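Local coordinates for protein sulfate transporter 4.1, chloroplastic (Arabidopsis thaliana, PDB 7LHV) that couples proton movement to sulfate transport across the membrane as an H(+)/sulfate cotransporter and may take part in regulating sulfate assimilation, at residues L346-I351 with N366-G371; I528-I533 with D637-C642; V554-Y559 with K598-Q603. All coordinates share one frame; numbering follows the deposited sequence.

Contact 1 lies in the membrane domain, whereas contacts 2 and 3 belong to the STAS domain, some 49 and 55 Å from it between centres. All three are formed by buried residues, but their chemistry differs. Contact 1 packs two successive helices through an apolar pair beside a glutamate bonded elsewhere. Contact 2 is wholly apolar, joining a strand to the last modelled helix of the chain. Contact 3 adds a salt bridge to its apolar part and faces the second subunit. Contacts 2 and 3 are about 17 Å apart between centres; the strand of 528-533 is followed by the helix of 554-559, and both contacts back onto strand 569-575.

Contact 1 (L346-I351 with N366-G371); sequences LESVGI and NSELFG
In the membrane domain of this SLC26/SulP transporter, two successive helices, 330-358 and 365-381, meet through Ser348 and Val349 on the first and Glu368 and Leu369 on the second. Within 346-351 and 366-371 the axes approach to 10.1 Å, and their directions differ by 120°, so the helices cross steeply instead of lying side by side. The backbones are nearest at Val349 and Glu368, whose CA atoms are 6.8 Å apart.

Val349 carries the apolar part of the contact with one methyl. Its CG2, set anti to the carbonyl carbon, reaches CG of Leu369 at 3.9 Å, the two side chains crossing at about a right angle. The same methyl lies 4.1 Å from CG of Glu368, and here the side chains run past each other in opposite senses. Val349 therefore covers the aliphatic base of the glutamate and the branch point of the leucine together.

The polar end of Glu368 is directed elsewhere. Its chain bends at chi2 (74°), which brings OE2 within 4.1 Å of Ser348 OG, too far apart to bond. OE2 is instead hydrogen-bonded to Tyr138 OH, while OE1 has a weak bond from the backbone N of Ser144. The buried carboxylate is thus tied to residues outside the pair of helices, and Leu147 also packs against its side chain.

Near the start of 346-351 the first helix makes a wider, pi-type turn, and Leu346 there borders a bound sphingosine 1-phosphate. The arrangement is that of two consecutive membrane helices linked by a short connection and packed at a steep angle in the transmembrane domain of SLC26/SulP transporters.

Contact 2 (I528-I533 with D637-C642); sequences IVIVRI and DAVQVC
Ile528 sets CG1 anti to its carbonyl carbon (chi1 -59°) and extends the chain fully at chi2 (179°), which carries CD1 out to Cys642 CB, 3.6 Å away. Ile530 turns CG1 the same way, and its CD1 meets CG2 of Val639 at 3.8 Å, the two side chains crossing at about a right angle. The two isoleucines stand two residues apart on one face of the strand, and Val639 and Cys642 are three apart on one side of the helix, so Ile528 meets chiefly Cys642 and Ile530 meets Val639. Ile528 CD1 also lies 4.4 Å from CG1 of Val639, which ties the two pairs together.

Strand and helix run nearly antiparallel, at 162°, with axes 10.5 Å apart. Helix 635-643 thereby covers one face of the STAS sheet, where Val639 also touches Ile573 of the adjoining strand 569-575 and Leu507. On the other face, Val529 packs on Tyr552 of helix 542-560.

Methyl groups of the isoleucines and the valine and the CB methylene of Cys642 make the contacts between 528-533 and 637-642, so the contact depends on close apolar packing in the STAS core and not on directed bonds.

Contact 3 (V554-Y559 with K598-Q603); sequences VAVDKY and KTRDIQ
Asp557 and Arg600 form a side-on salt bridge in the STAS domain, joining helix 542-560 to the segment 598-603. The guanidinium presents two nitrogens, one to each carboxylate oxygen. Arg600 NH2 gives the straighter bond, to the syn lone pair of Asp557 OD2 at 2.6 Å with an N-H...O angle of 157°, and this oxygen lies at the edge of the guanidinium in its plane. NE reaches Asp557 OD1 at 3.2 Å from the syn side, but that oxygen is tilted out of the guanidinium plane. The carboxylate and guanidinium planes are 31° apart. Asp557 sets CG anti to its carbonyl carbon, and Arg600 bends at chi2 to bring its head across.

Beneath the bridge the packing is apolar. Val556 lays CG1 4.1 Å from CG of Arg600 and CG2 3.8 Å from CD1 of Ile602, whose side chain also rests on Ile569 and Val572 of the sheet.

The charged pair faces the second subunit, where Arg360 makes a further salt bridge to Asp557 OD1 and the carbonyl of Ala357 accepts a hydrogen bond from Arg600 NH1. A leucine at Arg600 would probably leave the carboxylate of Asp557 without its two-nitrogen partner, and Ala357 O of the second subunit without this donor. The bridge thus lies where the STAS domain meets the second subunit.

Farther out, the backbone that places Arg600 leaves helix 584-599 in a Schellman motif, with Asp601 at positive phi (62°), before the chain enters strand 603-606. Across this turn Lys598 NZ bonds to Gln603 OE1 at 3.0 Å, the nitrogen standing well above the plane of the amide carbonyl.

Contact 1 (L346-I351 with N366-G371)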
loop_
_atom_site.group_PDB
_atom_site.type_symbol
_atom_site.label_atom_id
_atom_site.label_comp_id
_atom_site.label_asym_id
_atom_site.label_seq_id
_atom_site.Cartn_x
_atom_site.Cartn_y
_atom_site.Cartn_z
ATOM N N LEU A 346 0.303 -12.139 -11.664
ATOM C CA LEU A 346 0.518 -11.008 -12.558
ATOM C C LEU A 346 0.762 -11.434 -13.998
ATOM O O LEU A 346 0.294 -10.763 -14.925
ATOM C CB LEU A 346 1.693 -10.167 -12.058
ATOM C CG LEU A 346 1.445 -9.393 -10.765
ATOM C CD1 LEU A 346 2.717 -8.712 -10.303
ATOM C CD2 LEU A 346 0.332 -8.381 -10.948
ATOM N N GLU A 347 1.481 -12.534 -14.213
ATOM C CA GLU A 347 1.863 -12.954 -15.556
ATOM C C GLU A 347 0.987 -14.082 -16.090
ATOM O O GLU A 347 0.369 -13.937 -17.147
ATOM C CB GLU A 347 3.338 -13.365 -15.572
ATOM C CG GLU A 347 4.290 -12.213 -15.330
ATOM C CD GLU A 347 5.740 -12.648 -15.331
ATOM O OE1 GLU A 347 5.995 -13.868 -15.398
ATOM O OE2 GLU A 347 6.623 -11.769 -15.268
ATOM N N SER A 348 0.925 -15.210 -15.378
ATOM C CA SER A 348 0.202 -16.372 -15.889
ATOM C C SER A 348 -1.283 -16.079 -16.060
ATOM O O SER A 348 -1.886 -16.442 -17.079
ATOM C CB SER A 348 0.406 -17.565 -14.960
ATOM O OG SER A 348 -0.526 -18.592 -15.243
ATOM N N VAL A 349 -1.892 -15.422 -15.072
ATOM C CA VAL A 349 -3.306 -15.083 -15.176
ATOM C C VAL A 349 -3.530 -14.076 -16.296
ATOM O O VAL A 349 -4.541 -14.132 -17.004
ATOM C CB VAL A 349 -3.828 -14.567 -13.825
ATOM C CG1 VAL A 349 -5.229 -14.017 -13.971
ATOM C CG2 VAL A 349 -3.810 -15.684 -12.803
ATOM N N GLY A 350 -2.595 -13.144 -16.480
ATOM C CA GLY A 350 -2.708 -12.211 -17.589
ATOM C C GLY A 350 -2.665 -12.902 -18.937
ATOM O O GLY A 350 -3.439 -12.569 -19.840
ATOM N N ILE A 351 -1.767 -13.877 -19.091
ATOM C CA ILE A 351 -1.700 -14.644 -20.331
ATOM C C ILE A 351 -2.999 -15.404 -20.554
ATOM O O ILE A 351 -3.535 -15.437 -21.669
ATOM C CB ILE A 351 -0.491 -15.596 -20.312
ATOM C CG1 ILE A 351 0.811 -14.816 -20.157
ATOM C CG2 ILE A 351 -0.450 -16.420 -21.580
ATOM C CD1 ILE A 351 1.992 -15.684 -19.819
ATOM N N ASN A 366 -9.837 -16.227 -10.644
ATOM C CA ASN A 366 -9.790 -16.985 -9.401
ATOM C C ASN A 366 -9.737 -18.488 -9.642
ATOM O O ASN A 366 -8.939 -19.190 -9.008
ATOM C CB ASN A 366 -10.996 -16.626 -8.533
ATOM C CG ASN A 366 -11.100 -15.137 -8.279
ATOM O OD1 ASN A 366 -10.108 -14.479 -7.971
ATOM N ND2 ASN A 366 -12.303 -14.598 -8.414
ATOM N N SER A 367 -10.568 -18.999 -10.552
ATOM C CA SER A 367 -10.506 -20.420 -10.878
ATOM C C SER A 367 -9.180 -20.769 -11.540
ATOM O O SER A 367 -8.664 -21.878 -11.363
ATOM C CB SER A 367 -11.674 -20.809 -11.780
ATOM O OG SER A 367 -12.914 -20.569 -11.140
ATOM N N GLU A 368 -8.613 -19.835 -12.305
ATOM C CA GLU A 368 -7.306 -20.079 -12.905
ATOM C C GLU A 368 -6.222 -20.206 -11.842
ATOM O O GLU A 368 -5.366 -21.096 -11.921
ATOM C CB GLU A 368 -6.967 -18.968 -13.894
ATOM C CG GLU A 368 -5.546 -19.027 -14.410
ATOM C CD GLU A 368 -5.336 -20.146 -15.410
ATOM O OE1 GLU A 368 -6.337 -20.709 -15.900
ATOM O OE2 GLU A 368 -4.167 -20.466 -15.705
ATOM N N LEU A 369 -6.240 -19.328 -10.836
ATOM C CA LEU A 369 -5.281 -19.452 -9.741
ATOM C C LEU A 369 -5.492 -20.741 -8.963
ATOM O O LEU A 369 -4.526 -21.380 -8.537
ATOM C CB LEU A 369 -5.372 -18.250 -8.806
ATOM C CG LEU A 369 -4.546 -17.028 -9.189
ATOM C CD1 LEU A 369 -4.896 -15.857 -8.294
ATOM C CD2 LEU A 369 -3.072 -17.363 -9.080
ATOM N N PHE A 370 -6.748 -21.136 -8.754
ATOM C CA PHE A 370 -7.002 -22.392 -8.061
ATOM C C PHE A 370 -6.455 -23.573 -8.858
ATOM O O PHE A 370 -5.875 -24.504 -8.285
ATOM C CB PHE A 370 -8.497 -22.557 -7.795
ATOM C CG PHE A 370 -8.837 -23.797 -7.021
ATOM C CD1 PHE A 370 -8.695 -23.824 -5.647
ATOM C CD2 PHE A 370 -9.299 -24.931 -7.665
ATOM C CE1 PHE A 370 -9.001 -24.957 -4.926
ATOM C CE2 PHE A 370 -9.609 -26.070 -6.948
ATOM C CZ PHE A 370 -9.460 -26.082 -5.577
ATOM N N GLY A 371 -6.626 -23.550 -10.180
ATOM C CA GLY A 371 -6.082 -24.613 -11.009
ATOM C C GLY A 371 -4.567 -24.661 -10.982
ATOM O O GLY A 371 -3.971 -25.740 -10.904
#

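Contact 2 (I528-I533 with D637-C642)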
loop_
_atom_site.group_PDB
_atom_site.type_symbol
_atom_site.label_atom_id
_atom_site.label_comp_id
_atom_site.label_asym_id
_atom_site.label_seq_id
_atom_site.Cartn_x
_atom_site.Cartn_y
_atom_site.Cartn_z
ATOM N N ILE A 528 -20.573 33.386 -3.360
ATOM C CA ILE A 528 -20.937 31.975 -3.367
ATOM C C ILE A 528 -19.853 31.196 -4.094
ATOM O O ILE A 528 -19.404 31.606 -5.170
ATOM C CB ILE A 528 -22.306 31.740 -4.029
ATOM C CG1 ILE A 528 -23.394 32.523 -3.301
ATOM C CG2 ILE A 528 -22.645 30.262 -4.050
ATOM C CD1 ILE A 528 -24.756 32.360 -3.913
ATOM N N VAL A 529 -19.428 30.084 -3.500
ATOM C CA VAL A 529 -18.487 29.160 -4.116
ATOM C C VAL A 529 -19.154 27.797 -4.206
ATOM O O VAL A 529 -19.639 27.271 -3.199
ATOM C CB VAL A 529 -17.172 29.074 -3.322
ATOM C CG1 VAL A 529 -16.402 27.832 -3.712
ATOM C CG2 VAL A 529 -16.331 30.305 -3.575
ATOM N N ILE A 530 -19.182 27.230 -5.410
ATOM C CA ILE A 530 -19.769 25.918 -5.659
ATOM C C ILE A 530 -18.632 24.940 -5.903
ATOM O O ILE A 530 -17.843 25.116 -6.838
ATOM C CB ILE A 530 -20.741 25.948 -6.845
ATOM C CG1 ILE A 530 -21.676 27.149 -6.726
ATOM C CG2 ILE A 530 -21.532 24.657 -6.911
ATOM C CD1 ILE A 530 -22.360 27.519 -8.013
ATOM N N VAL A 531 -18.552 23.905 -5.071
ATOM C CA VAL A 531 -17.453 22.949 -5.089
ATOM C C VAL A 531 -18.017 21.562 -5.350
ATOM O O VAL A 531 -18.987 21.151 -4.705
ATOM C CB VAL A 531 -16.662 22.980 -3.769
ATOM C CG1 VAL A 531 -15.753 21.776 -3.665
ATOM C CG2 VAL A 531 -15.855 24.255 -3.678
ATOM N N ARG A 532 -17.410 20.842 -6.289
ATOM C CA ARG A 532 -17.780 19.470 -6.602
ATOM C C ARG A 532 -16.584 18.567 -6.352
ATOM O O ARG A 532 -15.489 18.828 -6.861
ATOM C CB ARG A 532 -18.241 19.341 -8.051
ATOM C CG ARG A 532 -18.783 17.992 -8.442
ATOM C CD ARG A 532 -19.016 17.937 -9.939
ATOM N NE ARG A 532 -17.760 18.009 -10.675
ATOM C CZ ARG A 532 -17.626 18.556 -11.876
ATOM N NH1 ARG A 532 -18.658 19.081 -12.515
ATOM N NH2 ARG A 532 -16.426 18.575 -12.447
ATOM N N ILE A 533 -16.792 17.514 -5.570
ATOM C CA ILE A 533 -15.755 16.531 -5.297
ATOM C C ILE A 533 -15.915 15.402 -6.307
ATOM O O ILE A 533 -16.836 14.590 -6.199
ATOM C CB ILE A 533 -15.833 16.009 -3.859
ATOM C CG1 ILE A 533 -15.623 17.149 -2.862
ATOM C CG2 ILE A 533 -14.809 14.913 -3.637
ATOM C CD1 ILE A 533 -16.897 17.649 -2.229
ATOM N N ASP A 637 -31.602 25.548 -7.570
ATOM C CA ASP A 637 -32.396 26.025 -6.443
ATOM C C ASP A 637 -31.527 26.369 -5.238
ATOM O O ASP A 637 -31.849 27.303 -4.494
ATOM C CB ASP A 637 -33.463 24.989 -6.081
ATOM C CG ASP A 637 -32.877 23.668 -5.626
ATOM O OD1 ASP A 637 -31.639 23.525 -5.622
ATOM O OD2 ASP A 637 -33.661 22.761 -5.279
ATOM N N ALA A 638 -30.428 25.640 -5.033
ATOM C CA ALA A 638 -29.514 25.965 -3.942
ATOM C C ALA A 638 -28.939 27.364 -4.109
ATOM O O ALA A 638 -28.951 28.172 -3.174
ATOM C CB ALA A 638 -28.390 24.930 -3.870
ATOM N N VAL A 639 -28.439 27.676 -5.305
ATOM C CA VAL A 639 -27.897 29.009 -5.542
ATOM C C VAL A 639 -29.003 30.056 -5.503
ATOM O O VAL A 639 -28.797 31.175 -5.019
ATOM C CB VAL A 639 -27.115 29.036 -6.864
ATOM C CG1 VAL A 639 -26.811 30.462 -7.277
ATOM C CG2 VAL A 639 -25.826 28.261 -6.705
ATOM N N GLN A 640 -30.199 29.708 -5.987
ATOM C CA GLN A 640 -31.305 30.659 -5.962
ATOM C C GLN A 640 -31.679 31.044 -4.536
ATOM O O GLN A 640 -31.939 32.218 -4.253
ATOM C CB GLN A 640 -32.513 30.080 -6.698
ATOM C CG GLN A 640 -32.436 30.223 -8.207
ATOM C CD GLN A 640 -32.201 31.655 -8.643
ATOM O OE1 GLN A 640 -32.855 32.578 -8.160
ATOM N NE2 GLN A 640 -31.259 31.848 -9.557
ATOM N N VAL A 641 -31.718 30.072 -3.623
ATOM C CA VAL A 641 -32.025 30.403 -2.235
ATOM C C VAL A 641 -30.830 31.023 -1.522
ATOM O O VAL A 641 -31.018 31.744 -0.535
ATOM C CB VAL A 641 -32.520 29.178 -1.448
ATOM C CG1 VAL A 641 -33.809 28.644 -2.053
ATOM C CG2 VAL A 641 -31.460 28.103 -1.389
ATOM N N CYS A 642 -29.605 30.767 -1.987
ATOM C CA CYS A 642 -28.448 31.424 -1.390
ATOM C C CYS A 642 -28.399 32.904 -1.745
ATOM O O CYS A 642 -28.021 33.732 -0.910
ATOM C CB CYS A 642 -27.163 30.719 -1.820
ATOM S SG CYS A 642 -26.824 29.187 -0.927
#

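Contact 3 (V554-Y559 with K598-Q603)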
loop_
_atom_site.group_PDB
_atom_site.type_symbol
_atom_site.label_atom_id
_atom_site.label_comp_id
_atom_site.label_asym_id
_atom_site.label_seq_id
_atom_site.Cartn_x
_atom_site.Cartn_y
_atom_site.Cartn_z
ATOM N N VAL A 554 -9.239 30.162 5.135
ATOM C CA VAL A 554 -7.995 30.928 5.103
ATOM C C VAL A 554 -8.181 32.212 4.304
ATOM O O VAL A 554 -7.676 33.277 4.680
ATOM C CB VAL A 554 -6.845 30.070 4.546
ATOM C CG1 VAL A 554 -5.538 30.830 4.626
ATOM C CG2 VAL A 554 -6.733 28.775 5.329
ATOM N N ALA A 555 -8.908 32.132 3.188
ATOM C CA ALA A 555 -9.199 33.330 2.407
ATOM C C ALA A 555 -10.031 34.324 3.209
ATOM O O ALA A 555 -9.794 35.535 3.148
ATOM C CB ALA A 555 -9.915 32.953 1.111
ATOM N N VAL A 556 -11.016 33.829 3.964
ATOM C CA VAL A 556 -11.829 34.711 4.800
ATOM C C VAL A 556 -10.975 35.372 5.876
ATOM O O VAL A 556 -11.137 36.562 6.174
ATOM C CB VAL A 556 -13.009 33.931 5.408
ATOM C CG1 VAL A 556 -13.688 34.746 6.495
ATOM C CG2 VAL A 556 -14.005 33.560 4.327
ATOM N N ASP A 557 -10.065 34.610 6.482
ATOM C CA ASP A 557 -9.173 35.172 7.493
ATOM C C ASP A 557 -8.275 36.246 6.895
ATOM O O ASP A 557 -8.041 37.289 7.516
ATOM C CB ASP A 557 -8.329 34.066 8.128
ATOM C CG ASP A 557 -9.167 33.054 8.878
ATOM O OD1 ASP A 557 -10.279 33.409 9.318
ATOM O OD2 ASP A 557 -8.712 31.900 9.029
ATOM N N LYS A 558 -7.760 36.007 5.686
ATOM C CA LYS A 558 -6.957 37.021 5.009
ATOM C C LYS A 558 -7.781 38.267 4.713
ATOM O O LYS A 558 -7.293 39.394 4.859
ATOM C CB LYS A 558 -6.370 36.449 3.720
ATOM C CG LYS A 558 -5.119 35.612 3.921
ATOM C CD LYS A 558 -4.605 35.076 2.597
ATOM C CE LYS A 558 -3.289 34.341 2.771
ATOM N NZ LYS A 558 -2.887 33.621 1.532
ATOM N N TYR A 559 -9.035 38.085 4.288
ATOM C CA TYR A 559 -9.906 39.225 4.024
ATOM C C TYR A 559 -10.155 40.037 5.289
ATOM O O TYR A 559 -10.125 41.272 5.260
ATOM C CB TYR A 559 -11.234 38.746 3.434
ATOM C CG TYR A 559 -11.171 38.382 1.969
ATOM C CD1 TYR A 559 -10.238 38.971 1.125
ATOM C CD2 TYR A 559 -12.042 37.445 1.430
ATOM C CE1 TYR A 559 -10.177 38.640 -0.215
ATOM C CE2 TYR A 559 -11.989 37.107 0.090
ATOM C CZ TYR A 559 -11.054 37.707 -0.727
ATOM O OH TYR A 559 -11.000 37.374 -2.061
ATOM N N LYS A 598 -19.439 27.936 10.597
ATOM C CA LYS A 598 -20.202 28.743 11.548
ATOM C C LYS A 598 -19.297 29.668 12.350
ATOM O O LYS A 598 -19.681 30.803 12.657
ATOM C CB LYS A 598 -21.014 27.849 12.485
ATOM C CG LYS A 598 -22.076 26.982 11.818
ATOM C CD LYS A 598 -23.265 27.832 11.355
ATOM C CE LYS A 598 -23.189 28.267 9.903
ATOM N NZ LYS A 598 -24.425 28.997 9.503
ATOM N N THR A 599 -18.099 29.206 12.704
ATOM C CA THR A 599 -17.151 30.092 13.372
ATOM C C THR A 599 -16.765 31.257 12.469
ATOM O O THR A 599 -16.636 32.396 12.931
ATOM C CB THR A 599 -15.910 29.312 13.804
ATOM O OG1 THR A 599 -16.294 28.273 14.712
ATOM C CG2 THR A 599 -14.914 30.230 14.493
ATOM N N ARG A 600 -16.596 30.997 11.174
ATOM C CA ARG A 600 -16.229 32.018 10.204
ATOM C C ARG A 600 -17.436 32.690 9.565
ATOM O O ARG A 600 -17.260 33.502 8.651
ATOM C CB ARG A 600 -15.347 31.416 9.109
ATOM C CG ARG A 600 -13.869 31.712 9.257
ATOM C CD ARG A 600 -13.203 30.683 10.146
ATOM N NE ARG A 600 -11.762 30.634 9.940
ATOM C CZ ARG A 600 -10.943 29.823 10.592
ATOM N NH1 ARG A 600 -11.391 28.978 11.505
ATOM N NH2 ARG A 600 -9.642 29.859 10.321
ATOM N N ASP A 601 -18.649 32.365 10.015
ATOM C CA ASP A 601 -19.883 32.917 9.454
ATOM C C ASP A 601 -20.043 32.545 7.980
ATOM O O ASP A 601 -20.356 33.390 7.137
ATOM C CB ASP A 601 -19.949 34.435 9.647
ATOM C CG ASP A 601 -21.353 34.981 9.510
ATOM O OD1 ASP A 601 -22.304 34.174 9.471
ATOM O OD2 ASP A 601 -21.504 36.218 9.441
ATOM N N ILE A 602 -19.828 31.270 7.667
ATOM C CA ILE A 602 -20.006 30.729 6.324
ATOM C C ILE A 602 -21.070 29.643 6.386
ATOM O O ILE A 602 -21.068 28.817 7.306
ATOM C CB ILE A 602 -18.689 30.174 5.748
ATOM C CG1 ILE A 602 -17.627 31.268 5.677
ATOM C CG2 ILE A 602 -18.909 29.579 4.375
ATOM C CD1 ILE A 602 -16.228 30.739 5.478
ATOM N N GLN A 603 -21.983 29.654 5.419
ATOM C CA GLN A 603 -23.060 28.677 5.356
ATOM C C GLN A 603 -22.635 27.487 4.508
ATOM O O GLN A 603 -22.101 27.659 3.408
ATOM C CB GLN A 603 -24.322 29.308 4.772
ATOM C CG GLN A 603 -25.517 28.382 4.736
ATOM C CD GLN A 603 -25.776 27.723 6.070
ATOM O OE1 GLN A 603 -26.067 28.390 7.060
ATOM N NE2 GLN A 603 -25.659 26.404 6.106
#